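Local coordinates for protein minor fimbrium subunit Mfa5 (Porphyromonas gingivalis ATCC 33277, PDB 6TO1) that serves as an accessory subunit of the minor fimbriae, surface pili that mediate biofilm formation and adhesion onto host cells and other oral bacteria, at residues F273-V278 / P288-H293; Y277-P282 / A324-P329; T284-N289 / I316-V321. All coordinates share one frame; numbering follows the deposited sequence.

The three contacts lie at one tip of the elongated molecule, in an insertion between strands 227-234 and 357-362 of the von Willebrand factor A domain. Contacts 1 and 2 share Tyr-277 and Val-278, with centres about 7 Å apart; contacts 1 and 3 share Pro-288 and Asn-289, and the Pro-288 side chain is about 6 Å from the calcium ion. Contacts 2 and 3, centres about 6 Å apart, together supply the six protein oxygens, from five residues, that bind this ion. Two probable hydrogen bonds also tie them: Asn-281 N to Asp-319 OD2 at 2.9 Å and Asn-289 ND2 to Tyr-327 OH at 2.8 Å. The bound magnesium is separate, about 10 Å from the Ala-324 side chain.

Contact 1: residues F273-V278 / P288-H293; sequences FPTNYV and PNYPTH
The carbonyl oxygen of Pro-274, which lies beside the ring of Tyr-290, is gripped by two backbone donors. Val-278 N reaches Pro-274 O at 3.1 Å and Tyr-277 N reaches the same oxygen at 3.2 Å, closing the short helix 274-277 just where the chain turns into the loop. The helix thereby presents Pro-274 and Val-278 together to one aromatic ring: Pro-274 CB approaches Tyr-290 CD1 at 3.5 Å, and Val-278 CB lies 3.8 Å from Tyr-290 CE1. Both approaches are oblique to the ring.

Val-278 is the centre of the packing. With CG1 anti to its backbone N (chi1 -178°), its two methyls part toward different prolines. CG1 meets Pro-288 CG at 3.9 Å as the two side chains slide past each other in opposite directions, whereas CG2 faces Pro-291 CD tip to tip at 3.6 Å. Tyr-337 of strand 336-338 touches both Val-278 and Pro-291, and Ala-270 of helix 262-272 also packs on Pro-291, so the contact joins the returning loop to helix 262-272 and strand 336-338.

At the far end of the tyrosine a water bridges the segments. It lies in the plane of the ring at its edge, 2.7 Å from Tyr-290 OH, and donates to Val-278 O at 2.8 Å. No direct hydrogen bond joins the two segments; direct contact is essentially apolar, between proline rings, Val-278 and the Tyr-290 ring, which implies that the polar link between them depends on one water.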
loop_
_atom_site.group_PDB
_atom_site.type_symbol
_atom_site.label_atom_id
_atom_site.label_comp_id
_atom_site.label_asym_id
_atom_site.label_seq_id
_atom_site.Cartn_x
_atom_site.Cartn_y
_atom_site.Cartn_z
ATOM N N PHE A 273 -52.178 -2.703 -24.573
ATOM C CA PHE A 273 -52.704 -1.698 -23.650
ATOM C C PHE A 273 -52.413 -0.312 -24.229
ATOM O O PHE A 273 -51.658 0.480 -23.644
ATOM C CB PHE A 273 -52.067 -1.831 -22.266
ATOM C CG PHE A 273 -52.245 -3.189 -21.618
ATOM C CD1 PHE A 273 -53.491 -3.617 -21.190
ATOM C CD2 PHE A 273 -51.159 -4.017 -21.418
ATOM C CE1 PHE A 273 -53.640 -4.861 -20.576
ATOM C CE2 PHE A 273 -51.294 -5.246 -20.808
ATOM C CZ PHE A 273 -52.545 -5.668 -20.385
ATOM N N PRO A 274 -53.027 0.030 -25.370
ATOM C CA PRO A 274 -52.612 1.257 -26.073
ATOM C C PRO A 274 -52.742 2.524 -25.244
ATOM O O PRO A 274 -51.848 3.379 -25.295
ATOM C CB PRO A 274 -53.531 1.292 -27.302
ATOM C CG PRO A 274 -54.646 0.336 -26.970
ATOM C CD PRO A 274 -54.059 -0.713 -26.105
ATOM N N THR A 275 -53.817 2.681 -24.471
ATOM C CA THR A 275 -53.984 3.946 -23.771
ATOM C C THR A 275 -53.123 4.030 -22.514
ATOM O O THR A 275 -53.045 5.103 -21.910
ATOM C CB THR A 275 -55.461 4.191 -23.419
ATOM O OG1 THR A 275 -55.920 3.181 -22.533
ATOM C CG2 THR A 275 -56.324 4.188 -24.670
ATOM N N ASN A 276 -52.479 2.928 -22.106
ATOM C CA ASN A 276 -51.527 2.988 -21.007
ATOM C C ASN A 276 -50.151 3.470 -21.480
ATOM O O ASN A 276 -49.373 4.015 -20.683
ATOM C CB ASN A 276 -51.361 1.613 -20.364
ATOM C CG ASN A 276 -52.540 1.218 -19.490
ATOM O OD1 ASN A 276 -53.474 1.986 -19.293
ATOM N ND2 ASN A 276 -52.485 0.015 -18.948
ATOM N N TYR A 277 -49.828 3.251 -22.756
ATOM C CA TYR A 277 -48.484 3.477 -23.286
ATOM C C TYR A 277 -48.346 4.752 -24.088
ATOM O O TYR A 277 -47.313 5.414 -24.000
ATOM C CB TYR A 277 -48.091 2.316 -24.188
ATOM C CG TYR A 277 -47.585 1.140 -23.425
ATOM C CD1 TYR A 277 -46.228 0.986 -23.196
ATOM C CD2 TYR A 277 -48.438 0.191 -22.930
ATOM C CE1 TYR A 277 -45.746 -0.079 -22.508
ATOM C CE2 TYR A 277 -47.950 -0.915 -22.223
ATOM C CZ TYR A 277 -46.610 -1.023 -21.996
ATOM O OH TYR A 277 -46.080 -2.089 -21.293
ATOM N N VAL A 278 -49.336 5.099 -24.909
ATOM C CA VAL A 278 -49.125 6.058 -25.985
ATOM C C VAL A 278 -49.679 7.419 -25.582
ATOM O O VAL A 278 -50.871 7.548 -25.280
ATOM C CB VAL A 278 -49.763 5.580 -27.295
ATOM C CG1 VAL A 278 -49.491 6.568 -28.385
ATOM C CG2 VAL A 278 -49.238 4.214 -27.673
ATOM N N PRO A 288 -53.614 10.221 -31.097
ATOM C CA PRO A 288 -52.500 9.696 -31.888
ATOM C C PRO A 288 -52.963 8.523 -32.736
ATOM O O PRO A 288 -53.997 7.917 -32.479
ATOM C CB PRO A 288 -51.497 9.243 -30.820
ATOM C CG PRO A 288 -52.364 8.835 -29.673
ATOM C CD PRO A 288 -53.564 9.778 -29.689
ATOM N N ASN A 289 -52.188 8.216 -33.771
ATOM C CA ASN A 289 -52.226 6.880 -34.343
ATOM C C ASN A 289 -51.535 5.910 -33.389
ATOM O O ASN A 289 -50.527 6.253 -32.764
ATOM C CB ASN A 289 -51.538 6.868 -35.698
ATOM C CG ASN A 289 -52.409 7.488 -36.768
ATOM O OD1 ASN A 289 -53.384 6.898 -37.199
ATOM N ND2 ASN A 289 -52.055 8.676 -37.201
ATOM N N TYR A 290 -52.077 4.698 -33.275
ATOM C CA TYR A 290 -51.542 3.741 -32.311
ATOM C C TYR A 290 -50.677 2.673 -32.976
ATOM O O TYR A 290 -50.821 2.382 -34.169
ATOM C CB TYR A 290 -52.701 3.097 -31.543
ATOM C CG TYR A 290 -53.323 4.044 -30.548
ATOM C CD1 TYR A 290 -52.830 4.149 -29.257
ATOM C CD2 TYR A 290 -54.385 4.867 -30.910
ATOM C CE1 TYR A 290 -53.374 5.045 -28.348
ATOM C CE2 TYR A 290 -54.942 5.744 -30.003
ATOM C CZ TYR A 290 -54.438 5.832 -28.735
ATOM O OH TYR A 290 -54.970 6.711 -27.831
ATOM N N PRO A 291 -49.734 2.101 -32.232
ATOM C CA PRO A 291 -48.718 1.241 -32.850
ATOM C C PRO A 291 -49.207 -0.167 -33.164
ATOM O O PRO A 291 -50.150 -0.689 -32.570
ATOM C CB PRO A 291 -47.599 1.190 -31.804
ATOM C CG PRO A 291 -48.258 1.547 -30.527
ATOM C CD PRO A 291 -49.379 2.469 -30.852
ATOM N N THR A 292 -48.528 -0.753 -34.136
ATOM C CA THR A 292 -48.683 -2.138 -34.543
ATOM C C THR A 292 -47.314 -2.800 -34.522
ATOM O O THR A 292 -46.293 -2.171 -34.216
ATOM C CB THR A 292 -49.288 -2.233 -35.950
ATOM O OG1 THR A 292 -48.315 -1.779 -36.903
ATOM C CG2 THR A 292 -50.553 -1.420 -36.050
ATOM N N HIS A 293 -47.273 -4.099 -34.878
ATOM C CA HIS A 293 -45.988 -4.784 -34.879
ATOM C C HIS A 293 -44.989 -4.172 -35.852
ATOM O O HIS A 293 -43.781 -4.415 -35.717
ATOM C CB HIS A 293 -46.182 -6.274 -35.202
ATOM C CG HIS A 293 -46.719 -7.069 -34.055
ATOM N ND1 HIS A 293 -46.021 -7.235 -32.877
ATOM C CD2 HIS A 293 -47.890 -7.730 -33.897
ATOM C CE1 HIS A 293 -46.745 -7.953 -32.039
ATOM N NE2 HIS A 293 -47.876 -8.279 -32.638
HETATM O O HOH W 1 -53.507 6.760 -25.554
#

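Contact 2: residues Y277-P282 / A324-P329; sequences YVSNNP and ALVYEP. With CA (calcium ion), chain F.
Ser-279 turns its hydroxyl toward Tyr-327 because chi1 of 60° sets OG between its own backbone N and carbonyl carbon. From there OG accepts the backbone N-H of Tyr-327, with Tyr-327 N 3.1 Å from Ser-279 OG, and the same OG lies 3.6 Å from Val-326 CA. A serine side chain thus takes up the next backbone donor after a pair of main-chain bonds. In the first of these, Leu-325 N gives its hydrogen to Tyr-277 O at 3.0 Å, with the donor nitrogen tilted 30° out of the carbonyl plane. In the second, Ser-279 N reaches Leu-325 O at 2.9 Å in an almost straight bond, 175° at the hydrogen.

Leu-325 therefore bonds on both sides of Val-278, the pattern of a parallel beta bridge. This single bridge lies beside strand 326-327, an outermost strand of the four-stranded mixed sheet; that strand in turn pairs through Val-326 with Tyr-338, and Glu-328 bonds to Tyr-336. A CA-H...O contact, Val-278 CA to Leu-325 O at 3.6 Å, adds to the bridge.

Before the bridge, Tyr-277 CD1 rests 3.8 Å from Ala-324 CB, while Val-266 and Ala-270 of helix 262-272 touch both Tyr-277 and Leu-325. Just beyond Ser-279 the chain reaches the calcium: Asn-280 OD1 binds it at 2.8 Å and Asn-281 O at 2.2 Å.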
loop_
_atom_site.group_PDB
_atom_site.type_symbol
_atom_site.label_atom_id
_atom_site.label_comp_id
_atom_site.label_asym_id
_atom_site.label_seq_id
_atom_site.Cartn_x
_atom_site.Cartn_y
_atom_site.Cartn_z
ATOM N N TYR A 277 -49.828 3.251 -22.756
ATOM C CA TYR A 277 -48.484 3.477 -23.286
ATOM C C TYR A 277 -48.346 4.752 -24.088
ATOM O O TYR A 277 -47.313 5.414 -24.000
ATOM C CB TYR A 277 -48.091 2.316 -24.188
ATOM C CG TYR A 277 -47.585 1.140 -23.425
ATOM C CD1 TYR A 277 -46.228 0.986 -23.196
ATOM C CD2 TYR A 277 -48.438 0.191 -22.930
ATOM C CE1 TYR A 277 -45.746 -0.079 -22.508
ATOM C CE2 TYR A 277 -47.950 -0.915 -22.223
ATOM C CZ TYR A 277 -46.610 -1.023 -21.996
ATOM O OH TYR A 277 -46.080 -2.089 -21.293
ATOM N N VAL A 278 -49.336 5.099 -24.909
ATOM C CA VAL A 278 -49.125 6.058 -25.985
ATOM C C VAL A 278 -49.679 7.419 -25.582
ATOM O O VAL A 278 -50.871 7.548 -25.280
ATOM C CB VAL A 278 -49.763 5.580 -27.295
ATOM C CG1 VAL A 278 -49.491 6.568 -28.385
ATOM C CG2 VAL A 278 -49.238 4.214 -27.673
ATOM N N SER A 279 -48.809 8.429 -25.631
ATOM C CA SER A 279 -49.145 9.831 -25.430
ATOM C C SER A 279 -50.518 10.191 -25.978
ATOM O O SER A 279 -50.716 10.216 -27.198
ATOM C CB SER A 279 -48.102 10.715 -26.112
ATOM O OG SER A 279 -48.064 10.448 -27.504
ATOM N N ASN A 280 -51.442 10.514 -25.076
ATOM C CA ASN A 280 -52.732 11.059 -25.481
ATOM C C ASN A 280 -53.350 11.847 -24.333
ATOM O O ASN A 280 -53.357 11.372 -23.196
ATOM C CB ASN A 280 -53.687 9.963 -25.886
ATOM C CG ASN A 280 -55.074 10.516 -26.225
ATOM O OD1 ASN A 280 -55.191 11.474 -26.998
ATOM N ND2 ASN A 280 -56.113 9.954 -25.606
ATOM N N ASN A 281 -53.872 13.042 -24.632
ATOM C CA ASN A 281 -54.645 13.804 -23.656
ATOM C C ASN A 281 -56.104 13.386 -23.792
ATOM O O ASN A 281 -56.735 13.736 -24.793
ATOM C CB ASN A 281 -54.504 15.300 -23.887
ATOM C CG ASN A 281 -55.120 16.123 -22.760
ATOM O OD1 ASN A 281 -56.051 15.678 -22.079
ATOM N ND2 ASN A 281 -54.593 17.317 -22.550
ATOM N N PRO A 282 -56.666 12.630 -22.848
ATOM C CA PRO A 282 -58.041 12.130 -23.041
ATOM C C PRO A 282 -59.070 13.240 -23.110
ATOM O O PRO A 282 -60.183 13.000 -23.599
ATOM C CB PRO A 282 -58.272 11.225 -21.820
ATOM C CG PRO A 282 -57.312 11.717 -20.782
ATOM C CD PRO A 282 -56.111 12.263 -21.530
ATOM N N ALA A 324 -44.820 6.524 -22.088
ATOM C CA ALA A 324 -43.864 5.460 -22.408
ATOM C C ALA A 324 -43.527 5.449 -23.887
ATOM O O ALA A 324 -42.396 5.112 -24.267
ATOM C CB ALA A 324 -44.428 4.107 -21.989
ATOM N N LEU A 325 -44.485 5.836 -24.731
ATOM C CA LEU A 325 -44.255 6.103 -26.146
ATOM C C LEU A 325 -44.855 7.464 -26.459
ATOM O O LEU A 325 -45.975 7.768 -26.018
ATOM C CB LEU A 325 -44.876 5.045 -27.040
ATOM C CG LEU A 325 -44.226 3.659 -27.014
ATOM C CD1 LEU A 325 -45.069 2.747 -27.902
ATOM C CD2 LEU A 325 -42.778 3.701 -27.426
ATOM N N VAL A 326 -44.120 8.289 -27.204
ATOM C CA VAL A 326 -44.606 9.605 -27.610
ATOM C C VAL A 326 -44.711 9.635 -29.130
ATOM O O VAL A 326 -43.705 9.604 -29.854
ATOM C CB VAL A 326 -43.721 10.737 -27.094
ATOM C CG1 VAL A 326 -44.390 12.119 -27.407
ATOM C CG2 VAL A 326 -43.503 10.627 -25.610
ATOM N N TYR A 327 -45.937 9.714 -29.615
ATOM C CA TYR A 327 -46.208 9.737 -31.043
ATOM C C TYR A 327 -45.543 10.927 -31.716
ATOM O O TYR A 327 -45.562 12.040 -31.190
ATOM C CB TYR A 327 -47.733 9.780 -31.222
ATOM C CG TYR A 327 -48.231 9.817 -32.628
ATOM C CD1 TYR A 327 -47.773 8.923 -33.575
ATOM C CD2 TYR A 327 -49.205 10.753 -33.005
ATOM C CE1 TYR A 327 -48.252 8.973 -34.887
ATOM C CE2 TYR A 327 -49.685 10.803 -34.290
ATOM C CZ TYR A 327 -49.208 9.908 -35.223
ATOM O OH TYR A 327 -49.705 9.973 -36.498
ATOM N N GLU A 328 -44.926 10.672 -32.875
ATOM C CA GLU A 328 -44.283 11.681 -33.719
ATOM C C GLU A 328 -45.153 11.836 -34.970
ATOM O O GLU A 328 -45.038 11.045 -35.922
ATOM C CB GLU A 328 -42.856 11.259 -34.085
ATOM C CG GLU A 328 -42.139 12.178 -35.069
ATOM C CD GLU A 328 -42.282 13.652 -34.733
ATOM O OE1 GLU A 328 -41.428 14.202 -33.993
ATOM O OE2 GLU A 328 -43.264 14.266 -35.205
ATOM N N PRO A 329 -46.075 12.798 -34.994
ATOM C CA PRO A 329 -47.037 12.874 -36.113
ATOM C C PRO A 329 -46.431 13.336 -37.426
ATOM O O PRO A 329 -47.101 13.254 -38.470
ATOM C CB PRO A 329 -48.085 13.872 -35.602
ATOM C CG PRO A 329 -47.311 14.775 -34.669
ATOM C CD PRO A 329 -46.351 13.816 -33.955
HETATM CA CA CA F . -56.691 13.821 -26.983
#

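Contact 3: residues T284-N289 / I316-V321; sequences TPLTPN and ITFDGV. With CA (calcium ion), chain F.
Thr-284 and Asp-319 meet at the calcium ion, and metal coordination joins the two segments. Thr-284 chelates with O and OG1, each 2.4 Å from calcium; its chi1 of 68° swings OG1 to the metal. Leu-286 O follows at 2.2 Å. From the facing segment Asp-319 OD2 binds at 2.6 Å, so that one carboxylate brings an anionic ligand to a site otherwise lined by neutral oxygens, with Asn-280 and Asn-281 completing it.

One hydrogen bond joins the two segments directly: Thr-284 OG1 donates to the syn lone pair of Asp-319 OD1 at 2.8 Å. Since OG1 also binds calcium, the metal would be expected to polarise its O-H and strengthen the bond. Asp-319 OD2 has a probable second partner in Asn-281 N.

The carboxylate is delivered by a type I' beta turn, Phe-318 to Val-321, a tight reversal whose two central residues, Asp-319 and Gly-320, both have positive phi. Its ends are pinned by paired backbone bonds between Phe-318 and Val-321.

Apolar packing is carried by Phe-318 and Leu-286. Phe-318 reaches Leu-286 tip to tip, CZ to CG at 3.9 Å, and crosses the ring of Pro-288, whose CB is 3.7 Å from Phe-318 CE2. Leu-286 CD2 lies against Asp-319 OD1. The phenyl edge also meets Thr-287 C. Outside the two segments, the Phe-318 ring packs edge-to-face with Tyr-327.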
loop_
_atom_site.group_PDB
_atom_site.type_symbol
_atom_site.label_atom_id
_atom_site.label_comp_id
_atom_site.label_asym_id
_atom_site.label_seq_id
_atom_site.Cartn_x
_atom_site.Cartn_y
_atom_site.Cartn_z
ATOM N N THR A 284 -58.850 16.094 -24.879
ATOM C CA THR A 284 -58.889 16.751 -26.177
ATOM C C THR A 284 -59.287 15.757 -27.253
ATOM O O THR A 284 -58.978 14.565 -27.152
ATOM C CB THR A 284 -57.517 17.325 -26.548
ATOM O OG1 THR A 284 -56.607 16.228 -26.786
ATOM C CG2 THR A 284 -56.979 18.181 -25.431
ATOM N N PRO A 285 -59.966 16.210 -28.309
ATOM C CA PRO A 285 -60.365 15.267 -29.365
ATOM C C PRO A 285 -59.196 14.718 -30.142
ATOM O O PRO A 285 -59.327 13.643 -30.723
ATOM C CB PRO A 285 -61.282 16.100 -30.272
ATOM C CG PRO A 285 -61.700 17.266 -29.454
ATOM C CD PRO A 285 -60.568 17.547 -28.502
ATOM N N LEU A 286 -58.070 15.423 -30.181
ATOM C CA LEU A 286 -56.908 14.949 -30.917
ATOM C C LEU A 286 -56.465 13.598 -30.369
ATOM O O LEU A 286 -56.393 13.389 -29.152
ATOM C CB LEU A 286 -55.794 15.983 -30.821
ATOM C CG LEU A 286 -54.420 15.642 -31.406
ATOM C CD1 LEU A 286 -54.481 15.455 -32.922
ATOM C CD2 LEU A 286 -53.423 16.721 -31.026
ATOM N N THR A 287 -56.217 12.657 -31.266
ATOM C CA THR A 287 -55.733 11.364 -30.821
ATOM C C THR A 287 -54.565 10.932 -31.684
ATOM O O THR A 287 -54.491 11.264 -32.873
ATOM C CB THR A 287 -56.832 10.292 -30.867
ATOM O OG1 THR A 287 -57.308 10.156 -32.210
ATOM C CG2 THR A 287 -57.983 10.693 -29.954
ATOM N N PRO A 288 -53.614 10.221 -31.097
ATOM C CA PRO A 288 -52.500 9.696 -31.888
ATOM C C PRO A 288 -52.963 8.523 -32.736
ATOM O O PRO A 288 -53.997 7.917 -32.479
ATOM C CB PRO A 288 -51.497 9.243 -30.820
ATOM C CG PRO A 288 -52.364 8.835 -29.673
ATOM C CD PRO A 288 -53.564 9.778 -29.689
ATOM N N ASN A 289 -52.188 8.216 -33.771
ATOM C CA ASN A 289 -52.226 6.880 -34.343
ATOM C C ASN A 289 -51.535 5.910 -33.389
ATOM O O ASN A 289 -50.527 6.253 -32.764
ATOM C CB ASN A 289 -51.538 6.868 -35.698
ATOM C CG ASN A 289 -52.409 7.488 -36.768
ATOM O OD1 ASN A 289 -53.384 6.898 -37.199
ATOM N ND2 ASN A 289 -52.055 8.676 -37.201
ATOM N N ILE A 316 -40.320 16.135 -25.051
ATOM C CA ILE A 316 -41.036 15.819 -26.285
ATOM C C ILE A 316 -42.467 15.474 -25.916
ATOM O O ILE A 316 -42.690 14.597 -25.076
ATOM C CB ILE A 316 -40.423 14.625 -27.035
ATOM C CG1 ILE A 316 -38.974 14.892 -27.372
ATOM C CG2 ILE A 316 -41.252 14.317 -28.289
ATOM C CD1 ILE A 316 -38.357 13.772 -28.234
ATOM N N THR A 317 -43.435 16.137 -26.558
ATOM C CA THR A 317 -44.831 15.885 -26.265
ATOM C C THR A 317 -45.579 15.669 -27.574
ATOM O O THR A 317 -45.094 15.976 -28.668
ATOM C CB THR A 317 -45.488 17.018 -25.458
ATOM O OG1 THR A 317 -45.315 18.255 -26.148
ATOM C CG2 THR A 317 -44.846 17.096 -24.095
ATOM N N PHE A 318 -46.734 15.048 -27.427
ATOM C CA PHE A 318 -47.767 15.012 -28.449
ATOM C C PHE A 318 -49.058 15.352 -27.727
ATOM O O PHE A 318 -49.321 14.782 -26.666
ATOM C CB PHE A 318 -47.902 13.636 -29.095
ATOM C CG PHE A 318 -49.100 13.552 -30.030
ATOM C CD1 PHE A 318 -49.028 14.107 -31.284
ATOM C CD2 PHE A 318 -50.279 12.961 -29.609
ATOM C CE1 PHE A 318 -50.109 14.052 -32.139
ATOM C CE2 PHE A 318 -51.378 12.899 -30.462
ATOM C CZ PHE A 318 -51.274 13.437 -31.718
ATOM N N ASP A 319 -49.865 16.270 -28.273
ATOM C CA ASP A 319 -51.171 16.583 -27.652
ATOM C C ASP A 319 -50.978 17.129 -26.236
ATOM O O ASP A 319 -51.802 16.906 -25.340
ATOM C CB ASP A 319 -52.056 15.330 -27.644
ATOM C CG ASP A 319 -53.559 15.619 -27.381
ATOM O OD1 ASP A 319 -54.035 16.735 -27.628
ATOM O OD2 ASP A 319 -54.277 14.688 -26.932
ATOM N N GLY A 320 -49.834 17.772 -26.021
ATOM C CA GLY A 320 -49.455 18.350 -24.753
ATOM C C GLY A 320 -48.985 17.386 -23.685
ATOM O O GLY A 320 -48.780 17.817 -22.546
ATOM N N VAL A 321 -48.821 16.097 -23.992
ATOM C CA VAL A 321 -48.441 15.112 -22.982
ATOM C C VAL A 321 -47.347 14.211 -23.553
ATOM O O VAL A 321 -47.055 14.232 -24.748
ATOM C CB VAL A 321 -49.636 14.252 -22.498
ATOM C CG1 VAL A 321 -50.741 15.131 -21.887
ATOM C CG2 VAL A 321 -50.194 13.394 -23.627
HETATM CA CA CA F . -56.691 13.821 -26.983
#